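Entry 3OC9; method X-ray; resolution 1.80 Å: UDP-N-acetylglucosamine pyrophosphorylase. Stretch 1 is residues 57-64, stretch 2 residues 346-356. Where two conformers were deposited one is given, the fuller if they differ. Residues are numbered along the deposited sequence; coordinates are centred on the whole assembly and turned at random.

Stretch 1 (57-64) MFVLPFEI
Stretch 2, residues 346-356: NVNTVKRDWYR

Residues 57-64 of this UDP-N-acetylglucosamine pyrophosphorylase pass over a helix formed by residues 347-356, and the two bury 424 Å² between them. In the first stretch the backbone is extended at Phe-58 (phi/psi -66/129°), Val-59 (-92/113°) and Leu-60 (-69/129°), then bends at Pro-61 (-81/60°), where Phe-62 N donates to Leu-60 O at 2.8 Å. Phe-62 is extended again (-79/176°) and Glu-63, still in loop, has helix-like torsions (-60/-36°). The helix keeps phi between -51° and -72° and psi between -32° and -52°, with regular i to i+4 bonds such as Lys-351 N to Val-347 O at 3.1 Å. Asn-346 caps its N terminus: with chi1 p, its OD1 accepts from Thr-349 N at 3.0 Å, while Asn-346 N donates to Thr-349 OG1 at 3.0 Å. The two chains run in the same general sense, and the closest CA atoms across the contact are those of Phe-62 and Lys-351, 7.5 Å apart.

Apolar packing begins at the first turn of the helix. Val-347 (chi1 m) has its CA-to-CB bond directed toward the first stretch, and its CG1 lies 3.8 Å from Pro-61 CD and 4.1 Å from Phe-58 CE1. The same methyl thus serves both neighbours, meeting the Phe-58 ring (chi1 t, chi2 -95°) at its edge.

Two turns on, the aromatic pair supplies the next layer. Phe-62 (chi1 m, chi2 -36°) starts sideways, but its ring comes nearer the helix, and Trp-354 (chi1 t, chi2 48°) has its CA-to-CB bond directed toward the first stretch. Trp-354 CZ3 sits over one face of the Phe-62 ring, 3.6 Å from Phe-62 CD2. The centroids of the Phe-62 ring and the six-membered ring of Trp-354 are 4.5 Å apart, with planes inclined at 35°, an oblique arrangement. Lys-351 CG approaches the edge of the phenylalanine ring, 3.9 Å from Phe-62 CD1, so the aliphatic part of the lysine extends the apolar surface.

Polar contacts gather at the far end of that lysine. Chi1 lies off a well at -102°, but chi2 to chi4 are all t, and this extended chain carries NZ to the bend, where Lys-351 NZ donates a weak hydrogen bond to Pro-61 O at 2.9 Å. One water links three side chains: it donates to Glu-63 OE2 at 2.8 Å and to Tyr-355 OH at 2.9 Å, and weakly accepts from Lys-351 NZ at 3.4 Å. Glu-63 (chi1 m, chi2 m, chi3 -44°) and Tyr-355 (chi1 m, chi2 -7°) also approach directly, with Glu-63 CG 4.3 Å from Tyr-355 OH.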

# COMPACT_ATOMS: atom_id res chain seq x y z
N MET A 57 -8.85 6.92 -8.58
CA MET A 57 -9.88 7.02 -9.64
C MET A 57 -9.38 6.65 -11.05
O MET A 57 -10.18 6.58 -12.01
CB MET A 57 -10.50 8.45 -9.63
CG MET A 57 -11.38 8.72 -8.38
SD MET A 57 -11.85 10.47 -8.08
CE MET A 57 -12.90 10.79 -9.48
N PHE A 58 -8.07 6.42 -11.18
CA PHE A 58 -7.41 6.10 -12.48
C PHE A 58 -7.86 4.77 -13.05
O PHE A 58 -7.81 3.75 -12.35
CB PHE A 58 -5.87 6.11 -12.37
CG PHE A 58 -5.16 5.88 -13.71
CD1 PHE A 58 -4.74 4.60 -14.08
CD2 PHE A 58 -4.95 6.93 -14.60
CE1 PHE A 58 -4.08 4.36 -15.31
CE2 PHE A 58 -4.30 6.72 -15.85
CZ PHE A 58 -3.86 5.42 -16.19
N VAL A 59 -8.29 4.76 -14.32
CA VAL A 59 -8.81 3.55 -14.97
C VAL A 59 -7.69 2.78 -15.70
O VAL A 59 -7.14 3.26 -16.70
CB VAL A 59 -9.96 3.91 -15.96
CG1 VAL A 59 -10.59 2.65 -16.60
CG2 VAL A 59 -11.03 4.76 -15.24
N LEU A 60 -7.37 1.57 -15.22
CA LEU A 60 -6.34 0.72 -15.85
C LEU A 60 -6.80 0.19 -17.23
O LEU A 60 -7.87 -0.39 -17.34
CB LEU A 60 -5.97 -0.42 -14.90
CG LEU A 60 -5.55 0.12 -13.52
CD1 LEU A 60 -5.89 -0.83 -12.37
CD2 LEU A 60 -4.07 0.46 -13.54
N PRO A 61 -5.97 0.35 -18.29
CA PRO A 61 -6.44 -0.08 -19.62
C PRO A 61 -6.32 -1.59 -19.90
O PRO A 61 -5.65 -1.99 -20.86
CB PRO A 61 -5.56 0.73 -20.58
CG PRO A 61 -4.25 0.90 -19.82
CD PRO A 61 -4.66 1.03 -18.35
N PHE A 62 -6.99 -2.42 -19.10
CA PHE A 62 -7.06 -3.86 -19.32
C PHE A 62 -8.10 -4.15 -20.42
O PHE A 62 -8.78 -3.22 -20.91
CB PHE A 62 -7.44 -4.62 -18.03
CG PHE A 62 -6.48 -4.42 -16.86
CD1 PHE A 62 -5.12 -4.32 -17.06
CD2 PHE A 62 -6.98 -4.40 -15.55
CE1 PHE A 62 -4.23 -4.17 -15.97
CE2 PHE A 62 -6.10 -4.24 -14.45
CZ PHE A 62 -4.73 -4.12 -14.67
N GLU A 63 -8.24 -5.42 -20.81
CA GLU A 63 -9.30 -5.81 -21.77
C GLU A 63 -10.69 -5.48 -21.20
O GLU A 63 -11.61 -5.11 -21.95
CB GLU A 63 -9.19 -7.29 -22.18
CG GLU A 63 -7.91 -7.64 -22.98
CD GLU A 63 -7.81 -6.92 -24.32
OE1 GLU A 63 -8.83 -6.83 -25.03
OE2 GLU A 63 -6.71 -6.42 -24.65
N ILE A 64 -10.83 -5.63 -19.88
CA ILE A 64 -12.01 -5.17 -19.14
C ILE A 64 -11.54 -4.04 -18.19
O ILE A 64 -10.94 -4.31 -17.14
CB ILE A 64 -12.69 -6.32 -18.33
CG1 ILE A 64 -13.02 -7.52 -19.23
CG2 ILE A 64 -13.95 -5.82 -17.60
CD1 ILE A 64 -13.93 -7.21 -20.41
N ASN A 346 4.98 1.46 -15.35
CA ASN A 346 3.91 2.02 -16.22
C ASN A 346 2.77 1.00 -16.51
O ASN A 346 2.79 -0.12 -15.99
CB ASN A 346 4.51 2.61 -17.51
CG ASN A 346 5.17 1.57 -18.40
OD1 ASN A 346 4.67 0.45 -18.56
ND2 ASN A 346 6.30 1.94 -19.02
N VAL A 347 1.78 1.39 -17.32
CA VAL A 347 0.62 0.51 -17.55
C VAL A 347 0.98 -0.81 -18.23
O VAL A 347 0.36 -1.84 -17.96
CB VAL A 347 -0.59 1.22 -18.26
CG1 VAL A 347 -1.20 2.27 -17.35
CG2 VAL A 347 -0.18 1.83 -19.61
N ASN A 348 1.99 -0.78 -19.10
CA ASN A 348 2.49 -1.98 -19.77
C ASN A 348 3.25 -2.95 -18.86
O ASN A 348 3.06 -4.17 -18.97
CB ASN A 348 3.31 -1.62 -21.02
CG ASN A 348 2.43 -1.14 -22.18
OD1 ASN A 348 1.24 -1.46 -22.24
ND2 ASN A 348 3.01 -0.37 -23.09
N THR A 349 4.08 -2.42 -17.95
CA THR A 349 4.84 -3.27 -17.02
C THR A 349 3.91 -3.93 -15.99
O THR A 349 4.10 -5.11 -15.63
CB THR A 349 6.04 -2.54 -16.32
OG1 THR A 349 5.58 -1.48 -15.46
CG2 THR A 349 7.03 -1.98 -17.34
N VAL A 350 2.89 -3.17 -15.56
CA VAL A 350 1.84 -3.71 -14.67
C VAL A 350 1.05 -4.84 -15.35
O VAL A 350 0.88 -5.92 -14.77
CB VAL A 350 0.88 -2.59 -14.13
CG1 VAL A 350 -0.32 -3.21 -13.40
CG2 VAL A 350 1.65 -1.60 -13.23
N LYS A 351 0.56 -4.61 -16.57
CA LYS A 351 -0.09 -5.66 -17.38
C LYS A 351 0.71 -6.96 -17.52
O LYS A 351 0.17 -8.05 -17.26
CB LYS A 351 -0.41 -5.13 -18.79
CG LYS A 351 -1.83 -4.75 -19.02
CD LYS A 351 -2.03 -4.55 -20.54
CE LYS A 351 -3.40 -4.00 -20.83
NZ LYS A 351 -3.49 -3.39 -22.19
N ARG A 352 1.98 -6.84 -17.93
CA ARG A 352 2.89 -7.99 -18.10
C ARG A 352 3.01 -8.83 -16.82
O ARG A 352 2.97 -10.07 -16.88
CB ARG A 352 4.27 -7.52 -18.59
CG ARG A 352 5.31 -8.63 -18.85
CD ARG A 352 6.71 -8.06 -19.16
NE ARG A 352 6.78 -7.46 -20.49
CZ ARG A 352 6.84 -6.15 -20.71
NH1 ARG A 352 6.87 -5.30 -19.70
NH2 ARG A 352 6.88 -5.68 -21.96
N ASP A 353 3.15 -8.14 -15.67
CA ASP A 353 3.31 -8.80 -14.37
C ASP A 353 2.00 -9.50 -13.91
O ASP A 353 2.04 -10.66 -13.46
CB ASP A 353 3.80 -7.79 -13.29
CG ASP A 353 5.30 -7.39 -13.44
OD1 ASP A 353 6.09 -8.15 -14.03
OD2 ASP A 353 5.68 -6.32 -12.91
N TRP A 354 0.86 -8.83 -14.07
CA TRP A 354 -0.45 -9.42 -13.68
C TRP A 354 -0.79 -10.67 -14.54
O TRP A 354 -1.23 -11.71 -14.00
CB TRP A 354 -1.57 -8.34 -13.71
CG TRP A 354 -2.96 -8.81 -13.24
CD1 TRP A 354 -3.27 -9.52 -12.09
CD2 TRP A 354 -4.22 -8.54 -13.88
NE1 TRP A 354 -4.63 -9.73 -12.01
CE2 TRP A 354 -5.23 -9.15 -13.10
CE3 TRP A 354 -4.58 -7.87 -15.06
CZ2 TRP A 354 -6.59 -9.09 -13.44
CZ3 TRP A 354 -5.95 -7.81 -15.41
CH2 TRP A 354 -6.92 -8.43 -14.60
N TYR A 355 -0.54 -10.59 -15.85
CA TYR A 355 -0.77 -11.72 -16.76
C TYR A 355 0.08 -12.95 -16.39
O TYR A 355 -0.43 -14.07 -16.40
CB TYR A 355 -0.55 -11.31 -18.23
CG TYR A 355 -1.58 -10.35 -18.84
CD1 TYR A 355 -2.74 -9.98 -18.15
CD2 TYR A 355 -1.38 -9.81 -20.13
CE1 TYR A 355 -3.68 -9.09 -18.71
CE2 TYR A 355 -2.32 -8.92 -20.70
CZ TYR A 355 -3.46 -8.57 -19.99
OH TYR A 355 -4.40 -7.70 -20.55
N ARG A 356 1.36 -12.74 -16.05
CA ARG A 356 2.26 -13.85 -15.70
C ARG A 356 1.87 -14.52 -14.38
O ARG A 356 1.92 -15.76 -14.26
CB ARG A 356 3.73 -13.38 -15.67
CG ARG A 356 4.33 -13.08 -17.06
CD ARG A 356 5.73 -12.44 -16.95
NE ARG A 356 6.27 -12.06 -18.26
CZ ARG A 356 7.49 -11.57 -18.47
NH1 ARG A 356 8.34 -11.37 -17.46
NH2 ARG A 356 7.87 -11.26 -19.70
O HOH W 1 -4.28 -6.50 -23.19